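Local coordinates for protein putative oxidoreductase (Bacteroides fragilis NCTC 9343, PDB 3FHL) that probably acts as a nucleotide-dependent oxidoreductase of the Gfo/Idh/MocA family, though its substrate is not known, at residues C[55-60]-C[79-84]; C[147-152]-C[189-194]. One frame throughout, in Å; residues are numbered along the deposited sequence.

Contact 1: residues C[55-60]-C[79-84]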
ATOM      1  N   ARG C  55     -31.849   3.482 -36.698  1.00 42.90           N
ATOM      2  CA  ARG C  55     -31.140   2.252 -37.021  1.00 39.26           C
ATOM      3  C   ARG C  55     -29.653   2.448 -37.290  1.00 42.85           C
ATOM      4  O   ARG C  55     -28.911   1.473 -37.415  1.00 42.36           O
ATOM      5  CB  ARG C  55     -31.796   1.553 -38.228  1.00 46.62           C
ATOM      6  CG  ARG C  55     -33.224   1.043 -38.007  1.00 43.58           C
ATOM      7  CD  ARG C  55     -33.301   0.116 -36.821  1.00 49.39           C
ATOM      8  NE  ARG C  55     -34.663  -0.304 -36.501  1.00 53.41           N
ATOM      9  CZ  ARG C  55     -35.018  -0.887 -35.355  1.00 56.95           C
ATOM     10  NH1 ARG C  55     -34.114  -1.113 -34.407  1.00 46.90           N
ATOM     11  NH2 ARG C  55     -36.283  -1.239 -35.148  1.00 54.32           N
ATOM     12  N   SER C  56     -29.214   3.698 -37.403  1.00 41.09           N
ATOM     13  CA  SER C  56     -27.809   3.964 -37.677  1.00 40.08           C
ATOM     14  C   SER C  56     -27.328   5.214 -36.974  1.00 40.31           C
ATOM     15  O   SER C  56     -28.133   6.071 -36.582  1.00 39.80           O
ATOM     16  CB  SER C  56     -27.547   4.081 -39.187  1.00 44.25           C
ATOM     17  OG  SER C  56     -28.160   5.241 -39.728  1.00 44.44           O
ATOM     18  N   PHE C  57     -26.007   5.297 -36.830  1.00 36.44           N
ATOM     19  CA  PHE C  57     -25.346   6.414 -36.185  1.00 37.90           C
ATOM     20  C   PHE C  57     -25.464   7.683 -37.021  1.00 39.68           C
ATOM     21  O   PHE C  57     -25.648   8.774 -36.472  1.00 33.38           O
ATOM     22  CB  PHE C  57     -23.868   6.095 -35.926  1.00 34.60           C
ATOM     23  CG  PHE C  57     -23.127   7.202 -35.232  1.00 38.45           C
ATOM     24  CD1 PHE C  57     -23.404   7.515 -33.905  1.00 32.77           C
ATOM     25  CD2 PHE C  57     -22.172   7.948 -35.909  1.00 29.58           C
ATOM     26  CE1 PHE C  57     -22.725   8.540 -33.265  1.00 30.61           C
ATOM     27  CE2 PHE C  57     -21.501   8.976 -35.277  1.00 33.42           C
ATOM     28  CZ  PHE C  57     -21.778   9.274 -33.952  1.00 32.66           C
ATOM     29  N   LYS C  58     -25.361   7.529 -38.340  1.00 43.66           N
ATOM     30  CA  LYS C  58     -25.523   8.633 -39.299  1.00 48.21           C
ATOM     31  C   LYS C  58     -26.855   9.390 -39.116  1.00 43.93           C
ATOM     32  O   LYS C  58     -26.914  10.604 -39.295  1.00 46.77           O
ATOM     33  CB  LYS C  58     -25.400   8.102 -40.735  1.00 49.35           C
ATOM     34  CG  LYS C  58     -25.110   9.169 -41.785  1.00 58.37           C
ATOM     35  CD  LYS C  58     -25.373   8.656 -43.206  1.00 59.39           C
ATOM     36  CE  LYS C  58     -24.086   8.230 -43.911  1.00 72.81           C
ATOM     37  NZ  LYS C  58     -23.262   9.398 -44.350  1.00 75.35           N
ATOM     38  N   GLU C  59     -27.907   8.673 -38.720  1.00 41.21           N
ATOM     39  CA  GLU C  59     -29.203   9.283 -38.422  1.00 42.61           C
ATOM     40  C   GLU C  59     -29.188  10.187 -37.183  1.00 46.96           C
ATOM     41  O   GLU C  59     -30.099  11.002 -36.993  1.00 47.71           O
ATOM     42  CB  GLU C  59     -30.291   8.216 -38.311  1.00 44.49           C
ATOM     43  CG  GLU C  59     -30.678   7.625 -39.655  1.00 42.08           C
ATOM     44  CD  GLU C  59     -31.570   6.414 -39.524  1.00 48.61           C
ATOM     45  OE1 GLU C  59     -32.805   6.582 -39.398  1.00 48.04           O
ATOM     46  OE2 GLU C  59     -31.032   5.289 -39.559  1.00 52.31           O
ATOM     47  N   LEU C  60     -28.159  10.054 -36.346  1.00 41.49           N
ATOM     48  CA  LEU C  60     -27.946  11.014 -35.269  1.00 37.70           C
ATOM     49  C   LEU C  60     -27.213  12.219 -35.786  1.00 33.16           C
ATOM     50  O   LEU C  60     -27.611  13.347 -35.505  1.00 37.99           O
ATOM     51  CB  LEU C  60     -27.135  10.421 -34.102  1.00 36.17           C
ATOM     52  CG  LEU C  60     -27.731   9.285 -33.287  1.00 33.73           C
ATOM     53  CD1 LEU C  60     -26.824   8.998 -32.067  1.00 34.20           C
ATOM     54  CD2 LEU C  60     -29.131   9.618 -32.861  1.00 27.04           C
ATOM     55  N   TYR C  79     -13.162   7.015 -32.401  1.00 37.31           N
ATOM     56  CA  TYR C  79     -12.535   8.102 -33.149  1.00 39.05           C
ATOM     57  C   TYR C  79     -13.381   8.510 -34.361  1.00 41.18           C
ATOM     58  O   TYR C  79     -13.648   9.699 -34.553  1.00 41.70           O
ATOM     59  CB  TYR C  79     -11.124   7.708 -33.589  1.00 42.12           C
ATOM     60  CG  TYR C  79     -10.520   8.580 -34.665  1.00 38.62           C
ATOM     61  CD1 TYR C  79     -10.105   9.882 -34.389  1.00 40.15           C
ATOM     62  CD2 TYR C  79     -10.352   8.094 -35.967  1.00 46.10           C
ATOM     63  CE1 TYR C  79      -9.537  10.679 -35.379  1.00 39.39           C
ATOM     64  CE2 TYR C  79      -9.788   8.885 -36.965  1.00 44.45           C
ATOM     65  CZ  TYR C  79      -9.379  10.169 -36.662  1.00 44.23           C
ATOM     66  OH  TYR C  79      -8.821  10.943 -37.647  1.00 47.35           O
ATOM     67  N   GLU C  80     -13.798   7.525 -35.160  1.00 42.46           N
ATOM     68  CA  GLU C  80     -14.560   7.779 -36.388  1.00 49.13           C
ATOM     69  C   GLU C  80     -15.901   8.426 -36.054  1.00 45.61           C
ATOM     70  O   GLU C  80     -16.281   9.430 -36.656  1.00 47.65           O
ATOM     71  CB  GLU C  80     -14.785   6.477 -37.176  1.00 47.93           C
ATOM     72  CG  GLU C  80     -15.416   6.669 -38.571  1.00 60.15           C
ATOM     73  CD  GLU C  80     -15.996   5.379 -39.183  1.00 60.81           C
ATOM     74  OE1 GLU C  80     -15.580   4.258 -38.800  1.00 65.54           O
ATOM     75  OE2 GLU C  80     -16.879   5.494 -40.060  1.00 66.39           O
ATOM     76  N   TYR C  81     -16.589   7.850 -35.070  1.00 42.54           N
ATOM     77  CA  TYR C  81     -17.927   8.274 -34.670  1.00 39.63           C
ATOM     78  C   TYR C  81     -17.953   9.663 -34.024  1.00 41.45           C
ATOM     79  O   TYR C  81     -18.839  10.478 -34.331  1.00 41.56           O
ATOM     80  CB  TYR C  81     -18.576   7.216 -33.771  1.00 40.78           C
ATOM     81  CG  TYR C  81     -19.192   6.052 -34.528  1.00 43.33           C
ATOM     82  CD1 TYR C  81     -18.754   5.709 -35.823  1.00 41.44           C
ATOM     83  CD2 TYR C  81     -20.207   5.285 -33.952  1.00 40.07           C
ATOM     84  CE1 TYR C  81     -19.319   4.637 -36.520  1.00 46.53           C
ATOM     85  CE2 TYR C  81     -20.780   4.199 -34.641  1.00 45.42           C
ATOM     86  CZ  TYR C  81     -20.327   3.885 -35.922  1.00 47.73           C
ATOM     87  OH  TYR C  81     -20.888   2.828 -36.612  1.00 55.65           O
ATOM     88  N   ALA C  82     -16.979   9.944 -33.158  1.00 38.70           N
ATOM     89  CA  ALA C  82     -16.857  11.276 -32.543  1.00 35.95           C
ATOM     90  C   ALA C  82     -16.483  12.332 -33.575  1.00 37.75           C
ATOM     91  O   ALA C  82     -16.932  13.468 -33.475  1.00 38.19           O
ATOM     92  CB  ALA C  82     -15.844  11.281 -31.398  1.00 36.40           C
ATOM     93  N   GLY C  83     -15.657  11.948 -34.549  1.00 39.15           N
ATOM     94  CA  GLY C  83     -15.265  12.837 -35.646  1.00 37.07           C
ATOM     95  C   GLY C  83     -16.431  13.202 -36.553  1.00 39.19           C
ATOM     96  O   GLY C  83     -16.586  14.364 -36.921  1.00 39.99           O
ATOM     97  N   MET C  84     -17.244  12.202 -36.901  1.00 39.74           N
ATOM     98  CA  MET C  84     -18.444  12.391 -37.716  1.00 41.37           C
ATOM     99  C   MET C  84     -19.424  13.326 -37.029  1.00 43.59           C
ATOM    100  O   MET C  84     -19.991  14.219 -37.668  1.00 41.79           O
ATOM    101  CB  MET C  84     -19.145  11.060 -37.962  1.00 37.52           C
ATOM    102  CG  MET C  84     -18.667  10.267 -39.176  1.00 50.27           C
ATOM    103  SD  MET C  84     -19.609   8.723 -39.282  1.00 55.16           S
ATOM    104  CE  MET C  84     -21.295   9.334 -39.456  1.00 45.45           C
TER

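Contact 2: residues C[147-152]-C[189-194]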
ATOM      1  N   VAL C 147      -1.079  15.193   4.094  1.00 30.09           N
ATOM      2  CA  VAL C 147       0.279  14.720   3.797  1.00 29.83           C
ATOM      3  C   VAL C 147       0.321  13.438   2.971  1.00 25.27           C
ATOM      4  O   VAL C 147       1.322  13.166   2.304  1.00 28.11           O
ATOM      5  CB  VAL C 147       1.156  14.584   5.079  1.00 28.47           C
ATOM      6  CG1 VAL C 147       1.184  15.889   5.863  1.00 25.74           C
ATOM      7  CG2 VAL C 147       0.674  13.435   5.981  1.00 20.48           C
ATOM      8  N   GLU C 148      -0.759  12.654   2.991  1.00 27.33           N
ATOM      9  CA  GLU C 148      -0.760  11.381   2.281  1.00 27.77           C
ATOM     10  C   GLU C 148      -2.141  11.007   1.762  1.00 22.43           C
ATOM     11  O   GLU C 148      -3.131  11.203   2.451  1.00 21.93           O
ATOM     12  CB  GLU C 148      -0.208  10.251   3.178  1.00 27.68           C
ATOM     13  CG  GLU C 148      -0.183   8.880   2.487  1.00 30.09           C
ATOM     14  CD  GLU C 148       0.687   7.839   3.185  1.00 32.74           C
ATOM     15  OE1 GLU C 148       0.759   7.854   4.437  1.00 28.57           O
ATOM     16  OE2 GLU C 148       1.279   6.997   2.462  1.00 32.21           O
ATOM     17  N   TYR C 149      -2.172  10.454   0.552  1.00 20.48           N
ATOM     18  CA  TYR C 149      -3.401  10.073  -0.126  1.00 23.62           C
ATOM     19  C   TYR C 149      -3.177   8.692  -0.703  1.00 24.43           C
ATOM     20  O   TYR C 149      -2.283   8.492  -1.539  1.00 26.99           O
ATOM     21  CB  TYR C 149      -3.656  11.070  -1.269  1.00 27.03           C
ATOM     22  CG  TYR C 149      -4.801  10.767  -2.216  1.00 28.21           C
ATOM     23  CD1 TYR C 149      -6.104  11.190  -1.919  1.00 25.37           C
ATOM     24  CD2 TYR C 149      -4.574  10.107  -3.427  1.00 24.60           C
ATOM     25  CE1 TYR C 149      -7.142  10.963  -2.802  1.00 22.18           C
ATOM     26  CE2 TYR C 149      -5.606   9.861  -4.319  1.00 28.37           C
ATOM     27  CZ  TYR C 149      -6.890  10.302  -4.003  1.00 24.21           C
ATOM     28  OH  TYR C 149      -7.913  10.058  -4.876  1.00 27.08           O
ATOM     29  N   GLU C 150      -3.992   7.748  -0.255  1.00 25.40           N
ATOM     30  CA  GLU C 150      -3.959   6.381  -0.762  1.00 23.38           C
ATOM     31  C   GLU C 150      -5.309   6.028  -1.315  1.00 22.46           C
ATOM     32  O   GLU C 150      -6.331   6.235  -0.654  1.00 21.74           O
ATOM     33  CB  GLU C 150      -3.615   5.401   0.354  1.00 22.87           C
ATOM     34  CG  GLU C 150      -2.219   5.632   0.943  1.00 26.06           C
ATOM     35  CD  GLU C 150      -2.047   5.008   2.309  1.00 33.68           C
ATOM     36  OE1 GLU C 150      -2.372   3.813   2.490  1.00 38.23           O
ATOM     37  OE2 GLU C 150      -1.579   5.723   3.207  1.00 34.89           O
ATOM     38  N   SER C 151      -5.320   5.471  -2.514  1.00 21.99           N
ATOM     39  CA  SER C 151      -6.573   5.134  -3.167  1.00 24.57           C
ATOM     40  C   SER C 151      -6.407   3.750  -3.792  1.00 24.62           C
ATOM     41  O   SER C 151      -5.504   3.528  -4.590  1.00 25.41           O
ATOM     42  CB  SER C 151      -6.915   6.223  -4.214  1.00 21.43           C
ATOM     43  OG  SER C 151      -7.956   5.831  -5.094  1.00 27.84           O
ATOM     44  N   THR C 152      -7.278   2.817  -3.422  1.00 25.70           N
ATOM     45  CA  THR C 152      -7.129   1.425  -3.808  1.00 25.42           C
ATOM     46  C   THR C 152      -8.446   0.782  -4.210  1.00 26.39           C
ATOM     47  O   THR C 152      -9.439   0.961  -3.513  1.00 24.97           O
ATOM     48  CB  THR C 152      -6.582   0.580  -2.607  1.00 30.90           C
ATOM     49  OG1 THR C 152      -5.353   1.139  -2.148  1.00 26.94           O
ATOM     50  CG2 THR C 152      -6.388  -0.923  -2.965  1.00 26.17           C
ATOM     51  N   GLN C 189      -7.202  15.208 -10.716  1.00 29.05           N
ATOM     52  CA  GLN C 189      -8.198  16.229 -10.352  1.00 29.56           C
ATOM     53  C   GLN C 189      -7.881  16.917  -9.023  1.00 33.14           C
ATOM     54  O   GLN C 189      -7.993  18.145  -8.902  1.00 31.01           O
ATOM     55  CB  GLN C 189      -9.621  15.645 -10.353  1.00 31.15           C
ATOM     56  CG  GLN C 189     -10.181  15.431 -11.762  1.00 32.93           C
ATOM     57  CD  GLN C 189     -10.194  16.726 -12.594  1.00 42.06           C
ATOM     58  OE1 GLN C 189     -10.874  17.691 -12.241  1.00 41.02           O
ATOM     59  NE2 GLN C 189      -9.439  16.744 -13.695  1.00 32.86           N
ATOM     60  N   LEU C 190      -7.453  16.144  -8.030  1.00 28.57           N
ATOM     61  CA  LEU C 190      -7.159  16.734  -6.730  1.00 27.31           C
ATOM     62  C   LEU C 190      -5.810  17.428  -6.631  1.00 28.11           C
ATOM     63  O   LEU C 190      -5.707  18.442  -5.956  1.00 32.90           O
ATOM     64  CB  LEU C 190      -7.277  15.698  -5.609  1.00 26.66           C
ATOM     65  CG  LEU C 190      -8.608  14.964  -5.438  1.00 34.32           C
ATOM     66  CD1 LEU C 190      -8.471  13.905  -4.362  1.00 29.41           C
ATOM     67  CD2 LEU C 190      -9.745  15.916  -5.099  1.00 33.29           C
ATOM     68  N   PHE C 191      -4.783  16.889  -7.293  1.00 28.62           N
ATOM     69  CA  PHE C 191      -3.400  17.260  -6.955  1.00 31.90           C
ATOM     70  C   PHE C 191      -2.555  17.697  -8.135  1.00 28.50           C
ATOM     71  O   PHE C 191      -1.446  18.169  -7.941  1.00 31.00           O
ATOM     72  CB  PHE C 191      -2.673  16.104  -6.239  1.00 26.93           C
ATOM     73  CG  PHE C 191      -3.407  15.569  -5.048  1.00 31.30           C
ATOM     74  CD1 PHE C 191      -3.623  16.368  -3.934  1.00 28.41           C
ATOM     75  CD2 PHE C 191      -3.899  14.274  -5.051  1.00 25.45           C
ATOM     76  CE1 PHE C 191      -4.327  15.884  -2.834  1.00 31.73           C
ATOM     77  CE2 PHE C 191      -4.579  13.779  -3.955  1.00 24.09           C
ATOM     78  CZ  PHE C 191      -4.799  14.583  -2.845  1.00 25.72           C
ATOM     79  N   GLY C 192      -3.066  17.511  -9.348  1.00 30.21           N
ATOM     80  CA  GLY C 192      -2.324  17.891 -10.559  1.00 33.97           C
ATOM     81  C   GLY C 192      -1.446  16.780 -11.104  1.00 35.84           C
ATOM     82  O   GLY C 192      -1.411  15.667 -10.566  1.00 36.19           O
ATOM     83  N   MET C 193      -0.739  17.077 -12.188  1.00 30.27           N
ATOM     84  CA  MET C 193       0.182  16.130 -12.800  1.00 30.85           C
ATOM     85  C   MET C 193       1.492  15.998 -12.008  1.00 31.70           C
ATOM     86  O   MET C 193       2.038  17.000 -11.528  1.00 30.76           O
ATOM     87  CB  MET C 193       0.438  16.484 -14.276  1.00 33.19           C
ATOM     88  CG  MET C 193      -0.789  16.287 -15.173  1.00 29.67           C
ATOM     89  SD  MET C 193      -1.196  14.592 -15.638  1.00 28.12           S
ATOM     90  CE  MET C 193       0.011  14.259 -16.926  1.00 34.00           C
ATOM     91  N   PRO C 194       1.992  14.754 -11.856  1.00 31.64           N
ATOM     92  CA  PRO C 194       3.236  14.530 -11.117  1.00 34.43           C
ATOM     93  C   PRO C 194       4.500  14.859 -11.934  1.00 32.25           C
ATOM     94  O   PRO C 194       4.471  14.854 -13.167  1.00 33.33           O
ATOM     95  CB  PRO C 194       3.174  13.033 -10.812  1.00 32.16           C
ATOM     96  CG  PRO C 194       2.450  12.464 -11.959  1.00 31.37           C
ATOM     97  CD  PRO C 194       1.429  13.487 -12.361  1.00 31.46           C
TER

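Contact 1: residues C[55-60]-C[79-84]
An offset aromatic stack between Phe-57 and Tyr-81 joins segment 55-60, which leads into a short helix, to helix 78-87 in the N-terminal nucleotide-binding domain. The two rings lie almost parallel, their planes 6° apart and their centroids separated by 4.3 Å. The two side chains run antiparallel and overlap, with Tyr-81 CD2 over the centre of the Phe-57 ring and Phe-57 CD2 nearer the rim of the tyrosine. With CG anti to the backbone N (chi1 -179°), Phe-57 extends across to the helix, and its far end also meets the backbone there: Phe-57 CZ is 3.2 Å from Tyr-81 O. Tyr-81 CB adds a CH-pi contact over the same phenylalanine face, 4.1 Å from the ring centroid. In this Rossmann fold both segments follow strands of the parallel sheet; Phe-57 also rests on Ile-69 and Tyr-81 on Val-71, both of strand 68-71. Met-84 closes in at the edge of the phenylalanine, its chain bent at chi3 (60°) and its CE 3.9 Å from Phe-57 CD2. On the side of 55-60 away from the stack, Ser-56 OG donates a 2.9 Å hydrogen bond to the anti lone pair of Glu-59 OE2.

Contact 2: residues C[147-152]-C[189-194]
Tyr-149 is the residue of strand 146-154 that meets Leu-190 and Phe-191 at the end of helix 180-191. Just before it, Val-147 and Glu-148 both face His-247 of the adjacent strand, a classic beta bulge. The CB of Glu-148 points away from the helix segment, and Glu-148 OE2 and Glu-150 OE2 both form salt bridges to Lys-232 of the second subunit. Tyr-149 turns the other way: CG is anti to the backbone N (chi1 173°), and the ring stands out from the strand toward the helix. Phe-191 directs its edge at a face of this ring in a T-shaped pair, with planes at 73° and centroids 4.9 Å apart. The leading atom, Phe-191 CE2, sits 3.5 Å from Tyr-149 CG, toward the rim of the tyrosine rather than over its middle. Leu-190 comes in crosswise near the hydroxyl end, its CD1 3.6 Å from Tyr-149 CE1, while its CB lies over a face of the phenylalanine. Such packing of a helix on one side of a largely antiparallel sheet is part of the C-terminal alpha/beta domain of this family. Further along, Ser-151 touches Leu-183 and Gln-186 of the same helix, and its OG is hydrogen-bonded to Arg-243.

In the fold
The two contacts lie on opposite sides of the chain's centre, with their centres 36 Å apart and their nearest atoms separated by about 20 Å. Both segments of contact 1 precede those of contact 2 in the sequence, and the contacts share no helix, strand or sheet. Contact 1 joins helical elements packed beside the six-stranded parallel sheet of the Rossmann domain, whereas contact 2 packs a helix on the large mixed sheet of the C-terminal domain. Each therefore ties together elements within its own domain of this putative oxidoreductase. The second subunit reaches strand segment 147-152 of contact 2 and touches neither segment of contact 1, consistent with the C-terminal sheet contributing to the dimer interface.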